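Long-range contacts in thioesterase PA1618 (Pseudomonas aeruginosa, PDB 4QD8), which probably hydrolyses acyl-CoA thioesters as a hotdog-fold thioesterase of the PaaI family and binds phenacyl-CoA: residues S2-Q6 against F32-L37; P8-N14 against I27-F32; A63-S68 against A131-M135; A70-V75 against T113-D117; V87-R93 against K126-R132. The contacts are given in a common frame with arbitrary orientation. Numbering follows the deposited sequence.

Contact 1. Residues S2-Q6 against F32-L37; sequences SLWRQ and FDDESL
Residues 2-6 form an irregular N-terminal segment that lies against the turn joining two antiparallel strands of the hotdog sheet, 28-32 and 36-42. Leu3 is locally helical (phi/psi -63/-35) and Trp4 extended (-85/146); the CA atoms of Ser2 and Asp34 come within 4.8 Å, those of Leu3 and Glu35 within 5.6 Å. In the turn, Asp33 N donates to Ser36 O at 3.0 Å, and Asp33, with chi1 near +60° (p), folds its carboxylate back over the loop. Its OD1 accepts from Glu35 N at 3.0 Å, an Asx turn, and from Ser36 OG at 2.7 Å. The carbonyls of Asp33 and Asp34 take the bonds from the N-terminal segment. Leu3 N donates to Asp34 O at 3.1 Å, the one backbone-to-backbone bond between the segments, while Leu3 CD1 rests 3.5 Å from Glu35 O. Trp4, in the m rotamer with chi2 of 115°, buries the most surface here: its indole reaches across the turn, with the edge toward Asp33 O and Ser36 O. The indole also touches Ala70 of helix 56-72 and Leu73 and Cys74 just after it, so the N-terminus is tied to turn and helix together. Trp4 CH2 meets Leu37 CB at 3.8 Å, and Trp4 NE1 donates a nearly straight hydrogen bond of 2.8 Å to Asp33 O.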
# COMPACT_ATOMS: atom_id res chain seq x y z
N SER A 2 8.90 -2.27 27.47
CA SER A 2 9.62 -3.42 26.93
C SER A 2 10.04 -3.17 25.49
O SER A 2 11.20 -3.34 25.12
CB SER A 2 8.77 -4.69 27.02
OG SER A 2 8.81 -5.25 28.32
N LEU A 3 9.07 -2.75 24.68
CA LEU A 3 9.32 -2.34 23.31
C LEU A 3 10.23 -1.13 23.35
O LEU A 3 11.08 -0.92 22.47
CB LEU A 3 7.99 -1.91 22.68
CG LEU A 3 7.57 -2.30 21.28
CD1 LEU A 3 6.28 -1.57 20.93
CD2 LEU A 3 8.63 -1.99 20.28
N TRP A 4 10.02 -0.31 24.37
CA TRP A 4 10.51 1.06 24.35
C TRP A 4 11.95 1.21 24.80
O TRP A 4 12.41 0.47 25.68
CB TRP A 4 9.62 1.93 25.24
CG TRP A 4 8.17 1.69 24.99
CD1 TRP A 4 7.25 1.16 25.86
CD2 TRP A 4 7.47 1.95 23.78
NE1 TRP A 4 6.02 1.08 25.25
CE2 TRP A 4 6.13 1.56 23.97
CE3 TRP A 4 7.85 2.48 22.53
CZ2 TRP A 4 5.16 1.69 22.97
CZ3 TRP A 4 6.90 2.60 21.54
CH2 TRP A 4 5.56 2.22 21.77
N ARG A 5 12.66 2.16 24.19
CA ARG A 5 13.95 2.59 24.70
C ARG A 5 13.72 3.73 25.68
O ARG A 5 14.04 3.63 26.86
CB ARG A 5 14.87 3.06 23.58
CG ARG A 5 16.28 3.40 24.03
CD ARG A 5 17.11 3.75 22.83
NE ARG A 5 18.54 3.76 23.09
CZ ARG A 5 19.23 4.84 23.43
NH1 ARG A 5 18.62 6.01 23.58
NH2 ARG A 5 20.54 4.76 23.62
N GLN A 6 13.15 4.82 25.17
CA GLN A 6 12.65 5.87 26.05
C GLN A 6 11.27 5.51 26.58
O GLN A 6 10.34 5.25 25.80
CB GLN A 6 12.60 7.21 25.33
CG GLN A 6 11.74 8.22 26.08
CD GLN A 6 12.37 9.59 26.19
OE1 GLN A 6 12.96 9.93 27.22
NE2 GLN A 6 12.24 10.39 25.13
N PHE A 32 -0.26 3.89 27.09
CA PHE A 32 0.77 3.00 26.58
C PHE A 32 0.89 1.77 27.46
O PHE A 32 0.44 1.77 28.61
CB PHE A 32 2.11 3.72 26.44
CG PHE A 32 2.77 4.03 27.76
CD1 PHE A 32 3.64 3.13 28.35
CD2 PHE A 32 2.54 5.25 28.39
CE1 PHE A 32 4.26 3.42 29.56
CE2 PHE A 32 3.16 5.56 29.60
CZ PHE A 32 4.02 4.64 30.18
N ASP A 33 1.47 0.71 26.92
CA ASP A 33 1.91 -0.41 27.75
C ASP A 33 3.21 -0.96 27.19
O ASP A 33 3.87 -0.28 26.40
CB ASP A 33 0.82 -1.48 27.93
CG ASP A 33 0.34 -2.07 26.61
OD1 ASP A 33 1.05 -1.99 25.59
OD2 ASP A 33 -0.78 -2.64 26.60
N ASP A 34 3.59 -2.17 27.58
CA ASP A 34 4.88 -2.71 27.16
C ASP A 34 4.98 -2.99 25.67
O ASP A 34 6.07 -3.19 25.15
CB ASP A 34 5.18 -4.02 27.90
CG ASP A 34 5.56 -3.79 29.34
OD1 ASP A 34 5.72 -2.62 29.74
OD2 ASP A 34 5.72 -4.80 30.06
N GLU A 35 3.84 -3.00 24.98
CA GLU A 35 3.80 -3.43 23.59
C GLU A 35 3.08 -2.46 22.68
O GLU A 35 2.98 -2.71 21.48
CB GLU A 35 3.05 -4.74 23.45
CG GLU A 35 3.54 -5.89 24.28
CD GLU A 35 2.55 -7.04 24.22
OE1 GLU A 35 1.43 -6.81 23.71
OE2 GLU A 35 2.89 -8.15 24.67
N SER A 36 2.52 -1.39 23.22
CA SER A 36 1.67 -0.53 22.39
C SER A 36 1.61 0.91 22.86
O SER A 36 1.94 1.21 24.01
CB SER A 36 0.25 -1.10 22.31
OG SER A 36 -0.42 -0.99 23.56
N LEU A 37 1.19 1.79 21.96
CA LEU A 37 1.03 3.21 22.26
C LEU A 37 -0.30 3.63 21.65
O LEU A 37 -0.64 3.18 20.56
CB LEU A 37 2.19 4.01 21.67
CG LEU A 37 2.20 5.52 21.93
CD1 LEU A 37 2.23 5.85 23.42
CD2 LEU A 37 3.36 6.21 21.19

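Contact 2. Residues P8-N14 against I27-F32; sequences PDLEQLN and IRFEAF
Pro8 lies over one face of the Phe32 ring, its CB 3.7 Å from the ring centroid and only 14° off the normal, a CH-pi contact; Pro8 CG is 3.6 Å from Phe32 CD1. Phe32 takes the p rotamer with chi2 of 90°, and Leu10 CD2 approaches the edge of the same ring, 4.1 Å from Phe32 CD2. After Pro8 the chain enters a helix with Asp9 as N-cap, Asp9 OD1 accepting from Gln12 N at 3.0 Å. Helix 10-14 runs almost antiparallel to strand 28-32, at 162° with axes 7.8 Å apart at closest, and Leu10 CA lies 5.9 Å from Phe29 CA. Leu10 (m, t) also sets CD1 3.3 Å from Glu30 O. One turn on, Leu13 CB sits over the face of the Phe29 ring, 4.2 Å from its centroid; Phe29 is m with chi2 of 84°. Asn14 (m) then uses both ends of its amide on one strand residue: Phe29 N donates to Asn14 OD1 at 2.8 Å and Asn14 ND2 donates to Phe29 O at 3.2 Å, as a neighbouring strand would. Leu13 and Phe29 both continue onto Met69 of helix 56-72. Strand 28-32 pairs with strand 36-42 through a classic beta bulge, Glu30 and Ala31 both facing Thr38. The short N-terminal helix thus packs along an edge strand of the hotdog sheet.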
# COMPACT_ATOMS: atom_id res chain seq x y z
N PRO A 8 7.67 5.90 27.60
CA PRO A 8 6.73 6.94 27.15
C PRO A 8 6.28 7.82 28.31
O PRO A 8 5.96 7.32 29.38
CB PRO A 8 5.54 6.14 26.61
CG PRO A 8 6.11 4.76 26.29
CD PRO A 8 7.15 4.54 27.36
N ASP A 9 6.27 9.13 28.08
CA ASP A 9 5.70 10.06 29.03
C ASP A 9 4.68 10.90 28.28
O ASP A 9 5.04 11.72 27.43
CB ASP A 9 6.79 10.93 29.66
CG ASP A 9 6.22 11.98 30.58
OD1 ASP A 9 5.84 13.06 30.09
OD2 ASP A 9 6.12 11.71 31.81
N LEU A 10 3.41 10.66 28.58
CA LEU A 10 2.30 11.20 27.78
C LEU A 10 2.30 12.72 27.74
O LEU A 10 1.97 13.32 26.72
CB LEU A 10 0.97 10.64 28.29
CG LEU A 10 0.81 9.12 28.24
CD1 LEU A 10 -0.46 8.65 28.90
CD2 LEU A 10 0.86 8.60 26.82
N GLU A 11 2.70 13.36 28.84
CA GLU A 11 2.72 14.81 28.88
C GLU A 11 3.71 15.38 27.88
O GLU A 11 3.39 16.33 27.16
CB GLU A 11 3.08 15.32 30.29
CG GLU A 11 2.73 16.79 30.50
CD GLU A 11 1.25 16.98 30.75
OE1 GLU A 11 0.74 18.11 30.57
OE2 GLU A 11 0.59 16.00 31.13
N GLN A 12 4.91 14.80 27.83
CA GLN A 12 5.94 15.24 26.91
C GLN A 12 5.51 14.98 25.47
O GLN A 12 5.71 15.82 24.59
CB GLN A 12 7.25 14.49 27.17
CG GLN A 12 7.95 14.81 28.48
CD GLN A 12 9.12 13.88 28.74
OE1 GLN A 12 9.03 12.67 28.52
NE2 GLN A 12 10.24 14.44 29.21
N LEU A 13 4.92 13.81 25.24
CA LEU A 13 4.47 13.47 23.89
C LEU A 13 3.45 14.51 23.43
O LEU A 13 3.56 15.06 22.33
CB LEU A 13 3.86 12.06 23.83
CG LEU A 13 4.76 10.90 24.27
CD1 LEU A 13 4.06 9.58 24.04
CD2 LEU A 13 6.07 10.93 23.52
N ASN A 14 2.48 14.80 24.29
CA ASN A 14 1.49 15.82 23.96
C ASN A 14 2.08 17.21 23.85
O ASN A 14 1.81 17.92 22.89
CB ASN A 14 0.34 15.79 24.97
CG ASN A 14 -0.57 14.59 24.77
OD1 ASN A 14 -0.88 14.24 23.64
ND2 ASN A 14 -0.97 13.96 25.86
N ILE A 27 -4.94 15.87 18.40
CA ILE A 27 -4.40 14.55 18.70
C ILE A 27 -3.89 14.50 20.14
O ILE A 27 -3.17 15.39 20.60
CB ILE A 27 -3.29 14.14 17.70
CG1 ILE A 27 -3.89 13.96 16.30
CG2 ILE A 27 -2.60 12.85 18.16
CD1 ILE A 27 -2.84 13.67 15.19
N ARG A 28 -4.31 13.47 20.85
CA ARG A 28 -3.96 13.31 22.25
C ARG A 28 -3.39 11.92 22.48
O ARG A 28 -4.07 10.93 22.25
CB ARG A 28 -5.22 13.51 23.12
CG ARG A 28 -4.97 13.43 24.62
CD ARG A 28 -6.28 13.59 25.40
NE ARG A 28 -7.16 12.43 25.26
CZ ARG A 28 -8.49 12.48 25.30
NH1 ARG A 28 -9.10 13.65 25.48
NH2 ARG A 28 -9.20 11.38 25.15
N PHE A 29 -2.12 11.85 22.90
CA PHE A 29 -1.56 10.58 23.34
C PHE A 29 -2.18 10.22 24.67
O PHE A 29 -2.14 11.02 25.61
CB PHE A 29 -0.03 10.67 23.43
CG PHE A 29 0.62 10.82 22.08
CD1 PHE A 29 0.73 12.06 21.48
CD2 PHE A 29 1.07 9.70 21.40
CE1 PHE A 29 1.30 12.19 20.22
CE2 PHE A 29 1.64 9.82 20.15
CZ PHE A 29 1.75 11.07 19.55
N GLU A 30 -2.76 9.02 24.75
CA GLU A 30 -3.68 8.65 25.83
C GLU A 30 -3.16 7.58 26.76
O GLU A 30 -3.47 7.57 27.95
CB GLU A 30 -4.96 8.09 25.24
CG GLU A 30 -5.53 8.89 24.11
CD GLU A 30 -7.02 8.80 24.08
OE1 GLU A 30 -7.67 9.87 24.12
OE2 GLU A 30 -7.54 7.66 24.01
N ALA A 31 -2.44 6.62 26.19
CA ALA A 31 -2.12 5.40 26.92
C ALA A 31 -0.93 4.71 26.29
O ALA A 31 -0.62 4.91 25.12
CB ALA A 31 -3.31 4.46 26.92
N PHE A 32 -0.26 3.89 27.09
CA PHE A 32 0.77 3.00 26.58
C PHE A 32 0.89 1.77 27.46
O PHE A 32 0.44 1.77 28.61
CB PHE A 32 2.11 3.72 26.44
CG PHE A 32 2.77 4.03 27.76
CD1 PHE A 32 3.64 3.13 28.35
CD2 PHE A 32 2.54 5.25 28.39
CE1 PHE A 32 4.26 3.42 29.56
CE2 PHE A 32 3.16 5.56 29.60
CZ PHE A 32 4.02 4.64 30.18

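Contact 3. Residues A63-S68 against A131-M135; sequences AESLGS and ARLTM
Leu133 buries the most surface in this contact, followed by Met135; both point from strand 131-135 at helix 63-68. Helix and strand cross at -47°, with axes 9.1 Å apart at closest and CA atoms near each other at Ala63-Ala131 (6.7 Å), Gly67-Leu133 (6.8 Å) and Ser68-Met135 (7.1 Å). Leu133 (chi1 t, chi2 p) drives CD2 onto the bare backbone of Gly67, 3.7 Å from Gly67 CA; a CB there would clash with this methyl, so the missing side chain makes the space. Leu133 CD2 is also 3.9 Å from Ser68 N. Met135 coils up in the mmm rotamer and places CE 3.4 Å from Ser68 OG, a hydroxyl already donating to Glu64 O at 2.7 Å within the helix. At the other end two small side chains touch, Ala63 CB and Ala131 CB, at 3.8 Å. Glu64 OE1 lies 4.0 Å from Leu133 CD1, but its hydrogen bond is to His91 of the third subunit. No hydrogen bond links the two segments. Arg132 points away from the helix and hydrogen-bonds Asn88 of the second subunit. This is the core of the hotdog fold: a long central helix, the sausage, wrapped by the concave face of a curved antiparallel sheet.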
# COMPACT_ATOMS: atom_id res chain seq x y z
N ALA A 63 -2.50 8.15 12.40
CA ALA A 63 -1.68 6.93 12.34
C ALA A 63 -0.20 7.27 12.25
O ALA A 63 0.63 6.66 12.95
CB ALA A 63 -2.10 6.07 11.15
N GLU A 64 0.13 8.24 11.40
CA GLU A 64 1.54 8.59 11.19
C GLU A 64 2.12 9.35 12.39
O GLU A 64 3.29 9.17 12.72
CB GLU A 64 1.75 9.34 9.86
CG GLU A 64 3.23 9.47 9.51
CD GLU A 64 3.54 9.47 8.01
OE1 GLU A 64 2.72 8.99 7.17
OE2 GLU A 64 4.64 9.94 7.70
N SER A 65 1.31 10.18 13.05
CA SER A 65 1.74 10.83 14.29
C SER A 65 2.09 9.79 15.33
O SER A 65 3.12 9.87 15.99
CB SER A 65 0.64 11.73 14.88
OG SER A 65 0.70 13.04 14.36
N LEU A 66 1.20 8.81 15.47
CA LEU A 66 1.32 7.79 16.49
C LEU A 66 2.52 6.90 16.20
O LEU A 66 3.36 6.70 17.07
CB LEU A 66 0.03 6.95 16.54
CG LEU A 66 0.02 5.82 17.56
CD1 LEU A 66 0.36 6.36 18.95
CD2 LEU A 66 -1.35 5.17 17.57
N GLY A 67 2.62 6.39 14.98
CA GLY A 67 3.73 5.52 14.63
C GLY A 67 5.08 6.22 14.63
O GLY A 67 6.09 5.61 15.00
N SER A 68 5.12 7.48 14.21
CA SER A 68 6.39 8.21 14.21
C SER A 68 6.87 8.45 15.63
O SER A 68 8.07 8.34 15.91
CB SER A 68 6.26 9.54 13.47
OG SER A 68 5.92 9.31 12.11
N ALA A 131 -4.04 0.81 9.37
CA ALA A 131 -2.93 1.42 8.65
C ALA A 131 -1.67 0.61 8.88
O ALA A 131 -1.53 -0.05 9.91
CB ALA A 131 -2.71 2.87 9.10
N ARG A 132 -0.76 0.66 7.92
CA ARG A 132 0.58 0.13 8.17
C ARG A 132 1.61 1.19 7.78
O ARG A 132 1.52 1.83 6.72
CB ARG A 132 0.82 -1.20 7.45
CG ARG A 132 2.08 -1.93 7.98
CD ARG A 132 2.19 -3.37 7.46
NE ARG A 132 2.53 -3.40 6.05
CZ ARG A 132 1.67 -3.65 5.07
NH1 ARG A 132 0.41 -3.96 5.34
NH2 ARG A 132 2.09 -3.62 3.82
N LEU A 133 2.56 1.41 8.68
CA LEU A 133 3.52 2.49 8.50
C LEU A 133 4.94 1.95 8.50
O LEU A 133 5.31 1.19 9.39
CB LEU A 133 3.38 3.49 9.65
CG LEU A 133 4.37 4.66 9.66
CD1 LEU A 133 4.21 5.55 8.44
CD2 LEU A 133 4.15 5.47 10.97
N THR A 134 5.70 2.33 7.48
CA THR A 134 7.15 2.06 7.42
C THR A 134 7.93 3.35 7.68
O THR A 134 7.79 4.32 6.94
CB THR A 134 7.54 1.50 6.06
OG1 THR A 134 6.72 0.36 5.79
CG2 THR A 134 9.03 1.09 6.03
N MET A 135 8.75 3.34 8.74
CA MET A 135 9.60 4.48 9.09
C MET A 135 11.02 4.18 8.64
O MET A 135 11.45 3.04 8.70
CB MET A 135 9.60 4.68 10.61
CG MET A 135 8.24 5.00 11.21
SD MET A 135 7.62 6.60 10.67
CE MET A 135 8.84 7.71 11.38

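Contact 4. Residues A70-V75 against T113-D117; sequences ASYLCV and THVWD
Ser71 OG joins two aromatic side chains of strand 113-117 at once. It shares a 2.8 Å hydrogen bond with His114 ND1, in which either atom could donate, and accepts from Trp116 NE1 at 2.9 Å with an almost linear N-H...O angle of 167°. His114 and Trp116 are both m, two residues apart on one face of the strand, and Ser71 (m) meets each ring at its edge. Ser71 CA lies 7.1 Å from His114 CA, and Ala70 CA 8.5 Å from Trp116 CA. Around this pair the packing is apolar. Ala70 CB lies over the six-membered ring of Trp116, 3.6 Å from its centroid, a CH-pi contact, whereas Cys74 SG approaches the ring edge, 4.0 Å from Trp116 CH2. Val75 CG1 is 3.5 Å from His114 CE1. The helix ends at Tyr72, and the turn after it carries Cys74 and Val75 back toward the strand. The contact thus pins the C-terminal end of helix 56-72 to strand 113-121, with Met135 of strand 127-139 and Cys82 of strand 80-91 beside Ser71 and Trp4 against Cys74.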
# COMPACT_ATOMS: atom_id res chain seq x y z
N ALA A 70 6.06 6.56 18.20
CA ALA A 70 6.49 5.23 18.64
C ALA A 70 7.92 4.91 18.19
O ALA A 70 8.72 4.39 18.97
CB ALA A 70 5.52 4.17 18.16
N SER A 71 8.26 5.23 16.94
CA SER A 71 9.64 5.03 16.45
C SER A 71 10.65 5.87 17.22
O SER A 71 11.72 5.38 17.57
CB SER A 71 9.75 5.34 14.96
OG SER A 71 9.42 4.21 14.21
N TYR A 72 10.29 7.11 17.49
CA TYR A 72 11.18 7.97 18.27
C TYR A 72 11.48 7.43 19.66
O TYR A 72 12.59 7.62 20.17
CB TYR A 72 10.61 9.39 18.34
CG TYR A 72 11.22 10.24 17.28
CD1 TYR A 72 12.50 10.77 17.45
CD2 TYR A 72 10.55 10.49 16.09
CE1 TYR A 72 13.08 11.55 16.47
CE2 TYR A 72 11.13 11.27 15.10
CZ TYR A 72 12.39 11.80 15.30
OH TYR A 72 12.95 12.58 14.32
N LEU A 73 10.53 6.71 20.23
CA LEU A 73 10.69 6.14 21.57
C LEU A 73 11.47 4.83 21.53
O LEU A 73 11.75 4.24 22.57
CB LEU A 73 9.31 5.88 22.20
CG LEU A 73 8.46 7.11 22.52
CD1 LEU A 73 7.05 6.72 22.85
CD2 LEU A 73 9.08 7.87 23.69
N CYS A 74 11.80 4.38 20.32
CA CYS A 74 12.50 3.10 20.16
C CYS A 74 13.93 3.24 19.63
O CYS A 74 14.70 2.28 19.70
CB CYS A 74 11.71 2.17 19.23
SG CYS A 74 10.18 1.54 19.94
N VAL A 75 14.29 4.40 19.11
CA VAL A 75 15.66 4.57 18.63
C VAL A 75 16.55 5.32 19.60
O VAL A 75 16.07 5.94 20.55
CB VAL A 75 15.73 5.32 17.28
CG1 VAL A 75 14.98 4.56 16.22
CG2 VAL A 75 15.23 6.74 17.42
N THR A 113 14.81 0.30 9.14
CA THR A 113 13.37 0.55 8.97
C THR A 113 12.59 0.01 10.15
O THR A 113 13.00 -0.95 10.79
CB THR A 113 12.80 -0.10 7.69
OG1 THR A 113 12.99 -1.52 7.77
CG2 THR A 113 13.47 0.45 6.44
N HIS A 114 11.44 0.64 10.42
CA HIS A 114 10.51 0.14 11.42
C HIS A 114 9.19 -0.04 10.71
O HIS A 114 8.85 0.77 9.84
CB HIS A 114 10.28 1.16 12.53
CG HIS A 114 11.44 1.36 13.45
ND1 HIS A 114 11.44 2.34 14.43
CD2 HIS A 114 12.63 0.73 13.54
CE1 HIS A 114 12.59 2.28 15.09
NE2 HIS A 114 13.33 1.32 14.57
N VAL A 115 8.44 -1.06 11.09
CA VAL A 115 7.10 -1.26 10.54
C VAL A 115 6.11 -1.34 11.71
O VAL A 115 6.28 -2.15 12.63
CB VAL A 115 7.03 -2.53 9.67
CG1 VAL A 115 5.63 -2.68 9.05
CG2 VAL A 115 8.07 -2.48 8.55
N TRP A 116 5.08 -0.49 11.67
CA TRP A 116 4.06 -0.40 12.71
C TRP A 116 2.68 -0.80 12.17
O TRP A 116 2.34 -0.44 11.04
CB TRP A 116 3.97 1.04 13.24
CG TRP A 116 5.21 1.48 13.95
CD1 TRP A 116 6.23 2.23 13.45
CD2 TRP A 116 5.57 1.15 15.30
NE1 TRP A 116 7.21 2.39 14.41
CE2 TRP A 116 6.83 1.74 15.55
CE3 TRP A 116 4.96 0.41 16.31
CZ2 TRP A 116 7.48 1.62 16.79
CZ3 TRP A 116 5.61 0.29 17.55
CH2 TRP A 116 6.86 0.89 17.77
N ASP A 117 1.93 -1.52 12.99
CA ASP A 117 0.55 -1.91 12.71
C ASP A 117 -0.33 -0.93 13.49
O ASP A 117 -0.20 -0.83 14.71
CB ASP A 117 0.33 -3.34 13.20
CG ASP A 117 -1.12 -3.79 13.14
OD1 ASP A 117 -1.73 -3.73 12.06
OD2 ASP A 117 -1.63 -4.22 14.19

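Contact 5. Residues V87-R93 against K126-R132; sequences VNANHLR and KPSCIAR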
# COMPACT_ATOMS: atom_id res chain seq x y z
N VAL A 87 3.42 4.66 3.75
CA VAL A 87 2.25 4.47 4.60
C VAL A 87 1.11 3.97 3.73
O VAL A 87 1.02 4.32 2.55
CB VAL A 87 1.85 5.78 5.35
CG1 VAL A 87 1.37 6.88 4.38
CG2 VAL A 87 0.80 5.48 6.42
N ASN A 88 0.25 3.15 4.31
CA ASN A 88 -0.93 2.70 3.59
C ASN A 88 -2.05 2.50 4.59
O ASN A 88 -1.81 2.34 5.78
CB ASN A 88 -0.65 1.42 2.80
CG ASN A 88 -0.16 0.27 3.67
OD1 ASN A 88 -0.91 -0.30 4.46
ND2 ASN A 88 1.13 -0.04 3.56
N ALA A 89 -3.29 2.56 4.12
CA ALA A 89 -4.42 2.39 5.02
C ALA A 89 -5.64 1.88 4.26
O ALA A 89 -5.86 2.26 3.12
CB ALA A 89 -4.76 3.71 5.70
N ASN A 90 -6.40 1.00 4.91
CA ASN A 90 -7.77 0.72 4.45
C ASN A 90 -8.76 1.49 5.30
O ASN A 90 -8.73 1.41 6.52
CB ASN A 90 -8.08 -0.77 4.53
CG ASN A 90 -7.70 -1.51 3.27
OD1 ASN A 90 -8.54 -1.77 2.39
ND2 ASN A 90 -6.43 -1.86 3.15
N HIS A 91 -9.66 2.23 4.64
CA HIS A 91 -10.76 2.90 5.29
C HIS A 91 -11.95 1.94 5.35
O HIS A 91 -12.52 1.57 4.32
CB HIS A 91 -11.10 4.20 4.53
CG HIS A 91 -9.93 5.12 4.37
ND1 HIS A 91 -9.20 5.61 5.45
CD2 HIS A 91 -9.36 5.66 3.27
CE1 HIS A 91 -8.24 6.40 5.00
NE2 HIS A 91 -8.31 6.44 3.68
N LEU A 92 -12.28 1.50 6.56
CA LEU A 92 -13.23 0.42 6.79
C LEU A 92 -14.66 0.91 7.05
O LEU A 92 -15.62 0.36 6.51
CB LEU A 92 -12.80 -0.40 8.00
CG LEU A 92 -11.35 -0.90 7.95
CD1 LEU A 92 -11.02 -1.59 9.25
CD2 LEU A 92 -11.16 -1.84 6.75
N ARG A 93 -14.79 1.91 7.92
CA ARG A 93 -16.09 2.46 8.30
C ARG A 93 -16.00 3.97 8.41
O ARG A 93 -15.00 4.50 8.91
CB ARG A 93 -16.53 1.91 9.66
CG ARG A 93 -17.01 0.46 9.63
CD ARG A 93 -17.50 0.00 10.98
NE ARG A 93 -18.06 -1.35 10.94
CZ ARG A 93 -17.33 -2.45 11.01
NH1 ARG A 93 -16.01 -2.37 11.12
NH2 ARG A 93 -17.91 -3.65 10.96
N LYS A 126 -16.00 -0.35 16.83
CA LYS A 126 -15.88 -1.08 15.57
C LYS A 126 -14.70 -0.55 14.77
O LYS A 126 -14.49 0.67 14.71
CB LYS A 126 -17.16 -0.95 14.76
CG LYS A 126 -18.40 -1.38 15.52
CD LYS A 126 -19.53 -1.79 14.60
CE LYS A 126 -20.17 -0.61 13.90
NZ LYS A 126 -21.48 -1.00 13.30
N PRO A 127 -13.90 -1.45 14.16
CA PRO A 127 -12.77 -1.02 13.32
C PRO A 127 -13.19 -0.02 12.25
O PRO A 127 -14.13 -0.29 11.48
CB PRO A 127 -12.31 -2.32 12.67
CG PRO A 127 -12.64 -3.38 13.69
CD PRO A 127 -13.95 -2.91 14.32
N SER A 128 -12.50 1.12 12.19
CA SER A 128 -12.82 2.17 11.23
C SER A 128 -11.73 2.35 10.18
O SER A 128 -11.98 2.82 9.08
CB SER A 128 -13.08 3.50 11.93
OG SER A 128 -11.94 3.95 12.65
N CYS A 129 -10.50 2.00 10.54
CA CYS A 129 -9.38 2.13 9.61
C CYS A 129 -8.25 1.22 10.11
O CYS A 129 -8.08 1.03 11.31
CB CYS A 129 -8.92 3.59 9.55
SG CYS A 129 -7.46 3.94 8.53
N ILE A 130 -7.51 0.63 9.17
CA ILE A 130 -6.29 -0.08 9.55
C ILE A 130 -5.16 0.50 8.73
O ILE A 130 -5.31 0.69 7.52
CB ILE A 130 -6.39 -1.62 9.38
CG1 ILE A 130 -5.03 -2.27 9.69
CG2 ILE A 130 -6.87 -2.01 7.96
CD1 ILE A 130 -5.12 -3.79 9.79
N ALA A 131 -4.04 0.81 9.37
CA ALA A 131 -2.93 1.42 8.65
C ALA A 131 -1.67 0.61 8.88
O ALA A 131 -1.53 -0.05 9.91
CB ALA A 131 -2.71 2.87 9.10
N ARG A 132 -0.76 0.66 7.92
CA ARG A 132 0.58 0.13 8.17
C ARG A 132 1.61 1.19 7.78
O ARG A 132 1.52 1.83 6.72
CB ARG A 132 0.82 -1.20 7.45
CG ARG A 132 2.08 -1.93 7.98
CD ARG A 132 2.19 -3.37 7.46
NE ARG A 132 2.53 -3.40 6.05
CZ ARG A 132 1.67 -3.65 5.07
NH1 ARG A 132 0.41 -3.96 5.34
NH2 ARG A 132 2.09 -3.62 3.82
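Strands 87-91 and 127-132 are antiparallel neighbours in the curved hotdog sheet, their axes 4.6 Å apart and at 160°. Asn88-Arg132 and Asn90-Ile130 are the hydrogen-bonded pairs: Asn88 N to Arg132 O 3.0 Å, Arg132 N to Asn88 O 2.9 Å, Asn90 N to Ile130 O 2.8 Å, Ile130 N to Asn90 O 3.0 Å. Between and beyond them, Ala89-Ala131 and His91-Cys129 are non-hydrogen-bonded pairs, on the face where Ala131 meets Ala63 of the helix. Past Cys129 the regular alternation gives way: Ser128 O accepts from both Leu92 N (2.9 Å) and Arg93 N (3.2 Å), and Arg93 NH1 reaches Pro127 O at 2.8 Å. Ser128 and Cys129 both face Leu120 in a classic beta bulge. Asn88 and Arg132 point to the other face and hydrogen-bond each other's counterparts in the second subunit, while His91 bonds Glu64 of the third. Residues 87-90 also pair antiparallel with a strand of that third subunit, as in hotdog dimers, where the sheets of two subunits join edge to edge.

How the contacts relate
Contact 3 lies deepest, its centre about 5 Å from that of the chain, and is almost purely apolar; contact 4, about 8 Å from it between centres, holds the same helix 56-72 against the adjoining strand but adds a buried polar link through Ser71. Contact 5 shares Ala131 and Arg132 with contact 3 and replaces helix-on-sheet packing with strand pairing, with Asn88, His91 and Arg132 turned to other subunits. Contacts 1 and 2, only partly buried, share Phe32 and touch no other protein chain of the assembly: they attach the N-terminal residues through hydrogen bonds to strand and turn backbone and packing on Phe29, Phe32 and Leu37. Arg5 N and Leu73 O, 2.8 Å apart, probably hydrogen-bond contact 1 to contact 4.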